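Local coordinates for protein ECL CdiI (Enterobacter cloacae subsp. cloacae, PDB 4NTQ) that acts as the immunity protein of a contact-dependent growth inhibition system, binding the toxic C-terminal RNase domain of CdiA, at residues B[2-7]-B[21-26]; B[33-38]-B[67-72]; B[61-66]-B[107-112]; B[79-84]-B[92-97]. All coordinates share one frame; numbering follows the deposited sequence.

Contact 1 of 4, residues B[2-7]-B[21-26]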
loop_
_atom_site.group_PDB
_atom_site.type_symbol
_atom_site.label_atom_id
_atom_site.label_comp_id
_atom_site.label_asym_id
_atom_site.label_seq_id
_atom_site.Cartn_x
_atom_site.Cartn_y
_atom_site.Cartn_z
ATOM N N PHE B 2 3.990 13.701 -9.114
ATOM C CA PHE B 2 3.939 12.380 -8.503
ATOM C C PHE B 2 4.784 12.352 -7.262
ATOM O O PHE B 2 5.900 12.878 -7.256
ATOM C CB PHE B 2 4.470 11.261 -9.412
ATOM C CG PHE B 2 4.575 9.924 -8.693
ATOM C CD1 PHE B 2 5.781 9.486 -8.169
ATOM C CD2 PHE B 2 3.451 9.140 -8.495
ATOM C CE1 PHE B 2 5.868 8.273 -7.483
ATOM C CE2 PHE B 2 3.530 7.943 -7.809
ATOM C CZ PHE B 2 4.744 7.503 -7.302
ATOM N N GLY B 3 4.287 11.691 -6.224
ATOM C CA GLY B 3 5.124 11.476 -5.063
ATOM C C GLY B 3 4.372 11.135 -3.808
ATOM O O GLY B 3 3.152 11.008 -3.801
ATOM N N ILE B 4 5.137 10.980 -2.738
ATOM C CA ILE B 4 4.608 10.662 -1.441
ATOM C C ILE B 4 5.150 11.702 -0.461
ATOM O O ILE B 4 6.364 11.858 -0.338
ATOM C CB ILE B 4 5.058 9.262 -1.025
ATOM C CG1 ILE B 4 4.535 8.220 -2.021
ATOM C CG2 ILE B 4 4.605 8.975 0.412
ATOM C CD1 ILE B 4 5.070 6.811 -1.771
ATOM N N PHE B 5 4.252 12.402 0.237
ATOM C CA PHE B 5 4.621 13.598 0.995
ATOM C C PHE B 5 4.099 13.576 2.422
ATOM O O PHE B 5 2.964 13.188 2.667
ATOM C CB PHE B 5 4.069 14.837 0.290
ATOM C CG PHE B 5 4.460 14.923 -1.145
ATOM C CD1 PHE B 5 5.652 15.527 -1.508
ATOM C CD2 PHE B 5 3.653 14.363 -2.135
ATOM C CE1 PHE B 5 6.028 15.606 -2.825
ATOM C CE2 PHE B 5 4.026 14.430 -3.457
ATOM C CZ PHE B 5 5.219 15.047 -3.797
ATOM N N SER B 6 4.937 14.008 3.356
ATOM C CA SER B 6 4.538 14.127 4.754
ATOM C C SER B 6 3.526 15.242 4.929
ATOM O O SER B 6 3.590 16.247 4.226
ATOM C CB SER B 6 5.747 14.472 5.626
ATOM O OG SER B 6 6.760 13.503 5.491
ATOM N N LYS B 7 2.596 15.056 5.862
ATOM C CA LYS B 7 1.819 16.164 6.386
ATOM C C LYS B 7 2.447 16.604 7.720
ATOM O O LYS B 7 3.620 16.972 7.753
ATOM C CB LYS B 7 0.362 15.757 6.536
ATOM C CG LYS B 7 -0.203 15.179 5.254
ATOM C CD LYS B 7 -1.619 14.657 5.444
ATOM C CE LYS B 7 -2.442 14.756 4.164
ATOM N NZ LYS B 7 -3.885 14.622 4.484
ATOM N N SER B 21 0.698 11.131 5.792
ATOM C CA SER B 21 1.298 11.407 4.499
ATOM C C SER B 21 0.239 11.323 3.414
ATOM O O SER B 21 -0.874 10.845 3.644
ATOM C CB SER B 21 2.354 10.350 4.148
ATOM O OG SER B 21 3.302 10.159 5.175
ATOM N N SER B 22 0.616 11.729 2.208
ATOM C CA SER B 22 -0.237 11.527 1.047
ATOM C C SER B 22 0.574 10.965 -0.095
ATOM O O SER B 22 1.768 11.248 -0.233
ATOM C CB SER B 22 -0.837 12.846 0.586
ATOM O OG SER B 22 -2.121 13.004 1.141
ATOM N N ILE B 23 -0.087 10.180 -0.929
ATOM C CA ILE B 23 0.473 9.887 -2.219
ATOM C C ILE B 23 -0.341 10.638 -3.273
ATOM O O ILE B 23 -1.566 10.635 -3.239
ATOM C CB ILE B 23 0.536 8.376 -2.485
ATOM C CG1 ILE B 23 1.227 8.112 -3.817
ATOM C CG2 ILE B 23 -0.857 7.754 -2.485
ATOM C CD1 ILE B 23 1.437 6.634 -4.116
ATOM N N VAL B 24 0.365 11.299 -4.187
ATOM C CA VAL B 24 -0.248 12.047 -5.277
ATOM C C VAL B 24 0.159 11.448 -6.604
ATOM O O VAL B 24 1.349 11.308 -6.887
ATOM C CB VAL B 24 0.241 13.507 -5.321
ATOM C CG1 VAL B 24 -0.478 14.267 -6.429
ATOM C CG2 VAL B 24 0.037 14.171 -3.981
ATOM N N ILE B 25 -0.831 11.104 -7.413
ATOM C CA ILE B 25 -0.606 10.591 -8.748
ATOM C C ILE B 25 -1.412 11.501 -9.659
ATOM O O ILE B 25 -2.598 11.266 -9.878
ATOM C CB ILE B 25 -1.125 9.153 -8.883
ATOM C CG1 ILE B 25 -0.548 8.252 -7.782
ATOM C CG2 ILE B 25 -0.767 8.577 -10.237
ATOM C CD1 ILE B 25 -1.305 6.911 -7.632
ATOM N N ASN B 26 -0.783 12.577 -10.126
ATOM C CA ASN B 26 -1.466 13.573 -10.958
ATOM C C ASN B 26 -2.710 14.164 -10.267
ATOM O O ASN B 26 -2.578 14.891 -9.280
ATOM C CB ASN B 26 -1.788 13.000 -12.345
ATOM C CG ASN B 26 -2.318 14.035 -13.285
ATOM O OD1 ASN B 26 -2.255 15.229 -13.001
ATOM N ND2 ASN B 26 -2.852 13.591 -14.416
HETATM O O HOH W 1 -4.844 13.692 1.517
#
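Strand 2-6 runs antiparallel to strand 16-25, the two short axes at 165°. Phe2 opens the pairing opposite Ile25. Its CG is anti to the backbone N (chi1 173°), which lays the ring beside Ile25, with Phe2 CE2 4.1 Å from Ile25 CG1 at the ring edge. Gly3 pairs with Val24 through two backbone bonds, and Val24 N to Gly3 O is the straighter, 2.8 Å and 170° at the hydrogen. The Phe5 ring lies over Gly3, with Phe5 CZ 3.8 Å from Gly3 CA. Ile4 lies alongside Ile23 and points the same way, Ile4 CG1 being 3.8 Å from Ile23 CG1. Phe5 forms the second two-bond pair, with Ser22. Its ring crosses Val24 at about a right angle, and Phe5 CE2 lies 4.0 Å from Val24 CG2. Ser6 faces Ser21, whose OG bonds to Gln19 O. At Lys7 a water accepts from NZ and also bonds Ser22 OG at 2.8 Å. Phe2, Ile4, Ile23 and Ile25 share one face, which packs on Leu64, Trp80 and Leu82 of the other sheet. Backbone bonds thus fix the register; this apolar face gives way to Ser6 and Ser21, and water links exposed Lys7 to the buried Ser22 hydroxyl.

Contact 2 of 4, residues B[33-38]-B[67-72]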
loop_
_atom_site.group_PDB
_atom_site.type_symbol
_atom_site.label_atom_id
_atom_site.label_comp_id
_atom_site.label_asym_id
_atom_site.label_seq_id
_atom_site.Cartn_x
_atom_site.Cartn_y
_atom_site.Cartn_z
ATOM N N HIS B 33 -0.840 6.393 6.273
ATOM C CA HIS B 33 -0.233 6.409 7.601
ATOM C C HIS B 33 0.978 5.469 7.596
ATOM O O HIS B 33 0.828 4.259 7.784
ATOM C CB HIS B 33 -1.235 5.948 8.664
ATOM C CG HIS B 33 -2.476 6.787 8.738
ATOM N ND1 HIS B 33 -3.672 6.319 9.243
ATOM C CD2 HIS B 33 -2.695 8.076 8.390
ATOM C CE1 HIS B 33 -4.580 7.277 9.189
ATOM N NE2 HIS B 33 -4.011 8.357 8.675
ATOM N N LEU B 34 2.170 6.025 7.377
ATOM C CA LEU B 34 3.382 5.230 7.275
ATOM C C LEU B 34 3.890 4.885 8.668
ATOM O O LEU B 34 4.254 5.783 9.425
ATOM C CB LEU B 34 4.463 5.995 6.505
ATOM C CG LEU B 34 4.418 5.928 4.977
ATOM C CD1 LEU B 34 3.100 6.453 4.433
ATOM C CD2 LEU B 34 5.593 6.685 4.362
ATOM N N PRO B 35 3.899 3.585 9.020
ATOM C CA PRO B 35 4.363 3.184 10.361
ATOM C C PRO B 35 5.862 3.402 10.525
ATOM O O PRO B 35 6.645 3.138 9.597
ATOM C CB PRO B 35 4.027 1.683 10.424
ATOM C CG PRO B 35 3.950 1.234 9.031
ATOM C CD PRO B 35 3.423 2.431 8.240
ATOM N N LEU B 36 6.254 3.861 11.707
ATOM C CA LEU B 36 7.632 4.261 11.975
ATOM C C LEU B 36 8.350 3.326 12.948
ATOM O O LEU B 36 9.449 3.630 13.425
ATOM C CB LEU B 36 7.651 5.686 12.547
ATOM C CG LEU B 36 6.942 6.753 11.725
ATOM C CD1 LEU B 36 6.864 8.070 12.510
ATOM C CD2 LEU B 36 7.661 6.953 10.418
ATOM N N SER B 37 7.721 2.208 13.281
ATOM C CA SER B 37 8.275 1.354 14.337
ATOM C C SER B 37 9.605 0.693 13.942
ATOM O O SER B 37 10.399 0.326 14.798
ATOM C CB SER B 37 7.250 0.318 14.821
ATOM O OG SER B 37 6.909 -0.585 13.786
ATOM N N TYR B 38 9.849 0.581 12.644
ATOM C CA TYR B 38 11.068 -0.046 12.128
ATOM C C TYR B 38 11.860 0.943 11.260
ATOM O O TYR B 38 13.053 1.140 11.464
ATOM C CB TYR B 38 10.711 -1.310 11.330
ATOM C CG TYR B 38 11.893 -2.089 10.784
ATOM C CD1 TYR B 38 12.693 -2.864 11.619
ATOM C CD2 TYR B 38 12.188 -2.077 9.430
ATOM C CE1 TYR B 38 13.766 -3.587 11.119
ATOM C CE2 TYR B 38 13.258 -2.798 8.917
ATOM C CZ TYR B 38 14.038 -3.545 9.769
ATOM O OH TYR B 38 15.086 -4.248 9.264
ATOM N N SER B 67 4.616 0.782 4.019
ATOM C CA SER B 67 4.666 0.244 5.361
ATOM C C SER B 67 5.804 -0.760 5.382
ATOM O O SER B 67 6.101 -1.388 4.368
ATOM C CB SER B 67 3.340 -0.424 5.757
ATOM O OG SER B 67 3.152 -1.633 5.042
HETATM N N MSE B 68 6.432 -0.907 6.543
HETATM C CA MSE B 68 7.557 -1.792 6.700
HETATM C C MSE B 68 7.722 -2.107 8.169
HETATM O O MSE B 68 7.542 -1.241 9.029
HETATM C CB MSE B 68 8.831 -1.139 6.172
HETATM C CG MSE B 68 10.055 -2.037 6.256
HETATM SE SE MSE B 68 9.833 -3.637 5.136
HETATM C CE MSE B 68 9.042 -2.748 3.565
ATOM N N TYR B 69 8.047 -3.360 8.451
ATOM C CA TYR B 69 8.357 -3.773 9.803
ATOM C C TYR B 69 9.567 -4.651 9.706
ATOM O O TYR B 69 10.091 -4.852 8.606
ATOM C CB TYR B 69 7.181 -4.528 10.403
ATOM C CG TYR B 69 5.942 -3.674 10.521
ATOM C CD1 TYR B 69 4.999 -3.632 9.495
ATOM C CD2 TYR B 69 5.722 -2.889 11.651
ATOM C CE1 TYR B 69 3.864 -2.844 9.603
ATOM C CE2 TYR B 69 4.594 -2.100 11.769
ATOM C CZ TYR B 69 3.669 -2.079 10.751
ATOM O OH TYR B 69 2.548 -1.287 10.872
ATOM N N GLU B 70 10.028 -5.138 10.855
ATOM C CA GLU B 70 11.031 -6.185 10.905
ATOM C C GLU B 70 10.623 -7.240 9.894
ATOM O O GLU B 70 9.546 -7.820 10.009
ATOM C CB GLU B 70 11.070 -6.798 12.300
ATOM C CG GLU B 70 12.244 -7.732 12.543
ATOM C CD GLU B 70 13.535 -6.980 12.806
ATOM O OE1 GLU B 70 13.491 -5.973 13.545
ATOM O OE2 GLU B 70 14.590 -7.393 12.275
ATOM N N PRO B 71 11.462 -7.459 8.874
ATOM C CA PRO B 71 11.131 -8.395 7.786
ATOM C C PRO B 71 10.787 -9.832 8.230
ATOM O O PRO B 71 9.923 -10.451 7.604
ATOM C CB PRO B 71 12.385 -8.364 6.905
ATOM C CG PRO B 71 12.974 -6.993 7.159
ATOM C CD PRO B 71 12.708 -6.715 8.613
ATOM N N GLU B 72 11.423 -10.350 9.281
ATOM C CA GLU B 72 11.098 -11.697 9.759
ATOM C C GLU B 72 9.805 -11.716 10.570
ATOM O O GLU B 72 9.200 -12.770 10.759
ATOM C CB GLU B 72 12.256 -12.294 10.575
HETATM O O HOH W 2 8.285 1.184 10.139
#
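The end of strand 28-35 and the turn after it pack against the loop that joins strands 61-65 and 76-85, linking the two antiparallel sheets of the immunity protein. No direct hydrogen bond crosses; two tyrosines and a proline carry most of the packing. The Tyr38 side chain has CG anti to the backbone N (chi1 -178°), and one ring face lies against the backbone of Tyr69 and Glu70. Tyr69 O and Glu70 N sit over that face toward its rim. Glu70 CA makes a CH-pi contact, 3.9 Å from the Tyr38 ring centroid and 19° off the normal. The Glu70 chain bends at chi2 and brings OE1 to 3.4 Å from Tyr38 CE1, with the carboxylate plane 76° from the ring plane. At the far end of the ring, Pro71 CD lies 3.5 Å from Tyr38 OH. Pro35 and Tyr69 cross at about a right angle. The ring of Pro35 meets the phenol end, Pro35 CB being 3.3 Å from Tyr69 OH, and that hydroxyl bonds to Glu16. Pro35 CG also touches Ser67 CB, at 3.7 Å. Ile204 and Gln181 of the CdiA toxin chain pack on His33 and Tyr69, so the joint borders the toxin interface. One water bridges the two backbones: it donates to Pro35 O at 2.6 Å and to Met68 O at 2.8 Å, and accepts from Tyr38 N.

Contact 3 of 4, residues B[61-66]-B[107-112]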
loop_
_atom_site.group_PDB
_atom_site.type_symbol
_atom_site.label_atom_id
_atom_site.label_comp_id
_atom_site.label_asym_id
_atom_site.label_seq_id
_atom_site.Cartn_x
_atom_site.Cartn_y
_atom_site.Cartn_z
ATOM N N HIS B 61 9.600 -1.940 -13.428
ATOM C CA HIS B 61 8.720 -1.430 -12.391
ATOM C C HIS B 61 9.477 -0.939 -11.174
ATOM O O HIS B 61 10.631 -1.302 -10.965
ATOM C CB HIS B 61 7.690 -2.482 -11.970
ATOM C CG HIS B 61 8.289 -3.803 -11.588
ATOM N ND1 HIS B 61 8.340 -4.879 -12.456
ATOM C CD2 HIS B 61 8.858 -4.222 -10.432
ATOM C CE1 HIS B 61 8.915 -5.902 -11.848
ATOM N NE2 HIS B 61 9.241 -5.531 -10.623
ATOM N N SER B 62 8.812 -0.108 -10.373
ATOM C CA SER B 62 9.361 0.394 -9.111
ATOM C C SER B 62 8.334 0.256 -8.000
ATOM O O SER B 62 7.291 0.922 -8.014
ATOM C CB SER B 62 9.754 1.866 -9.240
ATOM O OG SER B 62 10.985 1.987 -9.926
ATOM N N ALA B 63 8.613 -0.614 -7.045
ATOM C CA ALA B 63 7.702 -0.779 -5.930
ATOM C C ALA B 63 8.105 0.159 -4.821
ATOM O O ALA B 63 9.262 0.113 -4.370
ATOM C CB ALA B 63 7.724 -2.200 -5.443
ATOM N N LEU B 64 7.155 1.001 -4.397
ATOM C CA LEU B 64 7.355 1.957 -3.307
ATOM C C LEU B 64 6.597 1.500 -2.071
ATOM O O LEU B 64 5.374 1.635 -2.019
ATOM C CB LEU B 64 6.807 3.338 -3.689
ATOM C CG LEU B 64 7.276 3.955 -5.002
ATOM C CD1 LEU B 64 6.591 5.295 -5.258
ATOM C CD2 LEU B 64 8.769 4.130 -4.997
ATOM N N ALA B 65 7.310 0.985 -1.073
ATOM C CA ALA B 65 6.671 0.504 0.149
ATOM C C ALA B 65 6.140 1.670 0.985
ATOM O O ALA B 65 6.815 2.686 1.148
ATOM C CB ALA B 65 7.645 -0.321 0.974
ATOM N N VAL B 66 4.928 1.532 1.507
ATOM C CA VAL B 66 4.404 2.556 2.403
ATOM C C VAL B 66 4.047 1.954 3.760
ATOM O O VAL B 66 3.281 2.525 4.545
ATOM C CB VAL B 66 3.244 3.314 1.780
ATOM C CG1 VAL B 66 3.744 4.063 0.534
ATOM C CG2 VAL B 66 2.122 2.364 1.456
ATOM N N GLU B 107 15.349 -4.504 0.347
ATOM C CA GLU B 107 16.169 -4.068 -0.779
ATOM C C GLU B 107 15.877 -4.917 -2.017
ATOM O O GLU B 107 16.211 -4.528 -3.147
ATOM C CB GLU B 107 17.656 -4.094 -0.417
ATOM C CG GLU B 107 18.247 -5.486 -0.220
ATOM C CD GLU B 107 17.773 -6.192 1.050
ATOM O OE1 GLU B 107 16.917 -5.644 1.788
ATOM O OE2 GLU B 107 18.264 -7.315 1.307
ATOM N N ASN B 108 15.225 -6.055 -1.799
ATOM C CA ASN B 108 14.824 -6.915 -2.902
ATOM C C ASN B 108 13.372 -6.717 -3.352
ATOM O O ASN B 108 12.858 -7.528 -4.129
ATOM C CB ASN B 108 15.033 -8.396 -2.544
ATOM C CG ASN B 108 16.490 -8.764 -2.362
ATOM O OD1 ASN B 108 17.374 -8.163 -2.973
ATOM N ND2 ASN B 108 16.750 -9.764 -1.508
ATOM N N ILE B 109 12.720 -5.661 -2.865
ATOM C CA ILE B 109 11.283 -5.458 -3.086
ATOM C C ILE B 109 10.822 -5.579 -4.554
ATOM O O ILE B 109 9.717 -6.045 -4.830
ATOM C CB ILE B 109 10.795 -4.110 -2.485
ATOM C CG1 ILE B 109 9.274 -3.985 -2.568
ATOM C CG2 ILE B 109 11.421 -2.941 -3.199
ATOM C CD1 ILE B 109 8.711 -2.704 -1.923
ATOM N N ASN B 110 11.661 -5.161 -5.491
ATOM C CA ASN B 110 11.247 -5.185 -6.882
ATOM C C ASN B 110 11.176 -6.602 -7.457
ATOM O O ASN B 110 10.476 -6.825 -8.440
ATOM C CB ASN B 110 12.106 -4.249 -7.743
ATOM C CG ASN B 110 11.664 -2.797 -7.631
ATOM O OD1 ASN B 110 10.479 -2.513 -7.538
ATOM N ND2 ASN B 110 12.619 -1.881 -7.616
ATOM N N LYS B 111 11.882 -7.546 -6.826
ATOM C CA LYS B 111 11.782 -8.969 -7.168
ATOM C C LYS B 111 10.435 -9.564 -6.747
ATOM O O LYS B 111 10.006 -10.574 -7.295
ATOM C CB LYS B 111 12.913 -9.786 -6.518
ATOM C CG LYS B 111 14.323 -9.458 -6.988
ATOM C CD LYS B 111 14.490 -9.686 -8.487
ATOM C CE LYS B 111 14.291 -11.153 -8.871
ATOM N NZ LYS B 111 14.433 -11.384 -10.348
ATOM N N PHE B 112 9.771 -8.941 -5.772
ATOM C CA PHE B 112 8.536 -9.510 -5.223
ATOM C C PHE B 112 7.315 -9.037 -5.995
ATOM O O PHE B 112 6.181 -9.354 -5.666
ATOM C CB PHE B 112 8.421 -9.209 -3.723
ATOM C CG PHE B 112 9.453 -9.918 -2.896
ATOM C CD1 PHE B 112 9.109 -11.023 -2.123
ATOM C CD2 PHE B 112 10.778 -9.507 -2.920
ATOM C CE1 PHE B 112 10.071 -11.694 -1.368
ATOM C CE2 PHE B 112 11.747 -10.170 -2.174
ATOM C CZ PHE B 112 11.391 -11.270 -1.392
#
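A 3-10 segment that runs through residues 107-111 packs against strand 61-65, an outermost strand of the second antiparallel sheet within this chain. It belongs to the long connection between strands 88-97 and 129-132. Ile109 makes the apolar part of the contact. Its CG1 is anti to the backbone N (chi1 -173°) and the chain is extended, so CD1 reaches between two alanines of the strand. Ile109 CD1 is 3.7 Å from Ala63 CB and 3.9 Å from Ala65 CB. Asn110 makes the polar part, and it uses both its side chain and its backbone. Its CG lies beside the backbone N, anti to the carbonyl carbon, and the amide is turned to the strand. Asn110 OD1 accepts from Ala63 N at 2.7 Å, in the plane of the side-chain carbonyl. The amide thus meets a backbone N-H on the side of the strand away from its sheet partner at 76-85. Asn110 ND2 in turn bonds to Glu54 and Ser51 of helix 41-58, so a single side chain joins strand, helix and connection. The His61 and Asn110 side chains run alongside in opposite directions, their planes 73° apart. His61 NE2 donates to the backbone Asn110 O at 2.8 Å, with the oxygen in the imidazole plane and the N-H directed at a carbonyl lone pair.

Contact 4 of 4, residues B[79-84]-B[92-97]; sequences TWVLYF and QNNVIF
Strands 76-85 and 88-97 form an antiparallel beta hairpin, the central pair of a four-strand sheet, and their short segments are strongly twisted against each other. Backbone bonds set the register. Thr79 pairs with Asn94 and Val81 with Gln92, and Val81 N to Gln92 O is the straightest bond, 2.8 Å and 172° at the hydrogen. Side-chain bonds add to this. Thr79 OG1 donates to Asn94 O at 2.7 Å, so Asn94 O accepts from both Thr79 N and Thr79 OG1. Thr79 O also takes two, Asn94 N and Asn93 ND2, both from above its carbonyl plane. Apolar contact is slight: Thr79 CG2 meets Ile96 CD1 at 3.8 Å. Stacking holds the opposite face. The Asn93 amide lies flat on the Trp80 indole, the planes 7° apart, and Asn93 CG is anti to the backbone N. The bond to Thr79 O helps fix the amide's rotation. Asn93 OD1 accepts from Arg222 of the CdiA toxin chain, so the stack forms part of the toxin interface. Asn93 CB makes a CH-pi contact with the six-membered ring of Trp80, 3.5 Å from its centroid and 6° off the normal.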
loop_
_atom_site.group_PDB
_atom_site.type_symbol
_atom_site.label_atom_id
_atom_site.label_comp_id
_atom_site.label_asym_id
_atom_site.label_seq_id
_atom_site.Cartn_x
_atom_site.Cartn_y
_atom_site.Cartn_z
ATOM N N THR B 79 2.208 -1.421 -0.753
ATOM C CA THR B 79 3.094 -0.788 -1.707
ATOM C C THR B 79 2.295 -0.055 -2.757
ATOM O O THR B 79 1.124 -0.362 -2.998
ATOM C CB THR B 79 3.937 -1.823 -2.452
ATOM O OG1 THR B 79 3.075 -2.609 -3.280
ATOM C CG2 THR B 79 4.693 -2.732 -1.473
ATOM N N TRP B 80 2.939 0.926 -3.377
ATOM C CA TRP B 80 2.428 1.512 -4.601
ATOM C C TRP B 80 3.451 1.173 -5.668
ATOM O O TRP B 80 4.650 1.391 -5.472
ATOM C CB TRP B 80 2.189 3.014 -4.433
ATOM C CG TRP B 80 0.986 3.251 -3.518
ATOM C CD1 TRP B 80 0.957 3.119 -2.161
ATOM C CD2 TRP B 80 -0.359 3.576 -3.916
ATOM N NE1 TRP B 80 -0.312 3.364 -1.687
ATOM C CE2 TRP B 80 -1.135 3.652 -2.740
ATOM C CE3 TRP B 80 -0.979 3.820 -5.153
ATOM C CZ2 TRP B 80 -2.495 3.962 -2.760
ATOM C CZ3 TRP B 80 -2.327 4.131 -5.171
ATOM C CH2 TRP B 80 -3.074 4.191 -3.982
ATOM N N VAL B 81 2.971 0.600 -6.770
ATOM C CA VAL B 81 3.826 -0.003 -7.778
ATOM C C VAL B 81 3.744 0.748 -9.095
ATOM O O VAL B 81 2.649 0.957 -9.626
ATOM C CB VAL B 81 3.409 -1.465 -8.013
ATOM C CG1 VAL B 81 4.156 -2.051 -9.186
ATOM C CG2 VAL B 81 3.640 -2.285 -6.748
ATOM N N LEU B 82 4.900 1.155 -9.615
ATOM C CA LEU B 82 4.960 1.959 -10.836
ATOM C C LEU B 82 5.409 1.073 -11.987
ATOM O O LEU B 82 6.414 0.373 -11.880
ATOM C CB LEU B 82 5.938 3.125 -10.670
ATOM C CG LEU B 82 5.478 4.366 -9.894
ATOM C CD1 LEU B 82 4.936 4.046 -8.510
ATOM C CD2 LEU B 82 6.613 5.349 -9.787
ATOM N N TYR B 83 4.655 1.081 -13.081
ATOM C CA TYR B 83 5.040 0.306 -14.243
ATOM C C TYR B 83 5.347 1.278 -15.360
ATOM O O TYR B 83 4.535 2.135 -15.663
ATOM C CB TYR B 83 3.910 -0.630 -14.671
ATOM C CG TYR B 83 3.655 -1.822 -13.772
ATOM C CD1 TYR B 83 4.471 -2.952 -13.838
ATOM C CD2 TYR B 83 2.564 -1.845 -12.897
ATOM C CE1 TYR B 83 4.230 -4.059 -13.040
ATOM C CE2 TYR B 83 2.304 -2.968 -12.077
ATOM C CZ TYR B 83 3.151 -4.061 -12.158
ATOM O OH TYR B 83 2.924 -5.160 -11.374
ATOM N N PHE B 84 6.513 1.152 -15.966
ATOM C CA PHE B 84 6.926 2.090 -17.007
ATOM C C PHE B 84 6.659 1.599 -18.427
ATOM O O PHE B 84 7.111 0.521 -18.810
ATOM C CB PHE B 84 8.400 2.418 -16.843
ATOM C CG PHE B 84 8.737 2.940 -15.488
ATOM C CD1 PHE B 84 8.462 4.263 -15.161
ATOM C CD2 PHE B 84 9.310 2.116 -14.531
ATOM C CE1 PHE B 84 8.761 4.770 -13.904
ATOM C CE2 PHE B 84 9.609 2.608 -13.253
ATOM C CZ PHE B 84 9.334 3.946 -12.943
ATOM N N GLN B 92 -0.292 1.122 -9.405
ATOM C CA GLN B 92 -1.242 0.223 -8.783
ATOM C C GLN B 92 -0.908 0.192 -7.309
ATOM O O GLN B 92 0.172 0.627 -6.906
ATOM C CB GLN B 92 -1.142 -1.175 -9.398
ATOM C CG GLN B 92 -1.642 -1.212 -10.822
ATOM C CD GLN B 92 -1.702 -2.610 -11.413
ATOM O OE1 GLN B 92 -1.619 -3.614 -10.706
ATOM N NE2 GLN B 92 -1.843 -2.677 -12.729
ATOM N N ASN B 93 -1.836 -0.320 -6.509
ATOM C CA ASN B 93 -1.688 -0.324 -5.067
ATOM C C ASN B 93 -1.834 -1.766 -4.664
ATOM O O ASN B 93 -2.926 -2.330 -4.738
ATOM C CB ASN B 93 -2.785 0.565 -4.443
ATOM C CG ASN B 93 -2.808 0.521 -2.912
ATOM O OD1 ASN B 93 -3.883 0.623 -2.305
ATOM N ND2 ASN B 93 -1.629 0.384 -2.280
ATOM N N ASN B 94 -0.719 -2.387 -4.296
ATOM C CA ASN B 94 -0.697 -3.835 -4.093
ATOM C C ASN B 94 -0.210 -4.157 -2.719
ATOM O O ASN B 94 0.711 -3.509 -2.216
ATOM C CB ASN B 94 0.186 -4.532 -5.149
ATOM C CG ASN B 94 -0.318 -4.307 -6.564
ATOM O OD1 ASN B 94 -1.491 -3.976 -6.773
ATOM N ND2 ASN B 94 0.560 -4.482 -7.546
ATOM N N VAL B 95 -0.847 -5.139 -2.095
ATOM C CA VAL B 95 -0.381 -5.657 -0.821
ATOM C C VAL B 95 0.511 -6.851 -1.089
ATOM O O VAL B 95 0.094 -7.794 -1.769
ATOM C CB VAL B 95 -1.539 -6.128 0.051
ATOM C CG1 VAL B 95 -1.015 -6.803 1.291
ATOM C CG2 VAL B 95 -2.424 -4.971 0.413
ATOM N N ILE B 96 1.731 -6.815 -0.566
ATOM C CA ILE B 96 2.624 -7.951 -0.688
ATOM C C ILE B 96 2.548 -8.866 0.534
ATOM O O ILE B 96 2.929 -8.472 1.631
ATOM C CB ILE B 96 4.063 -7.511 -0.841
ATOM C CG1 ILE B 96 4.205 -6.511 -1.981
ATOM C CG2 ILE B 96 4.924 -8.707 -1.107
ATOM C CD1 ILE B 96 5.639 -6.336 -2.413
ATOM N N PHE B 97 2.079 -10.094 0.334
ATOM C CA PHE B 97 1.948 -11.052 1.429
ATOM C C PHE B 97 3.232 -11.826 1.670
ATOM O O PHE B 97 3.819 -12.361 0.740
ATOM C CB PHE B 97 0.797 -12.016 1.164
ATOM C CG PHE B 97 -0.545 -11.411 1.402
ATOM C CD1 PHE B 97 -0.966 -11.132 2.689
ATOM C CD2 PHE B 97 -1.380 -11.107 0.346
ATOM C CE1 PHE B 97 -2.203 -10.560 2.918
ATOM C CE2 PHE B 97 -2.615 -10.534 0.569
ATOM C CZ PHE B 97 -3.028 -10.260 1.851
#

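Contacts 1, 3 and 4 are largely buried, whereas contact 2 is only partly so. Contacts 1 and 4 are antiparallel strand pairs in different sheets. The apolar face of contact 1 lies on contacts 3 and 4. Contacts 3 and 4 share one sheet, since strand 61-65 lies beside strand 76-85. Contact 2 joins the end of one sheet to a loop of the other and touches contact 3, where Leu34 and Pro35 meet Val66 O. Backbone pairing sets contacts 1 and 4, with a side-chain stack added in contact 4. Contact 3 combines asparagine and histidine bonds with isoleucine packing. Contact 2 relies on ring packing and one water. Contacts 2 and 4 also reach the toxin chain.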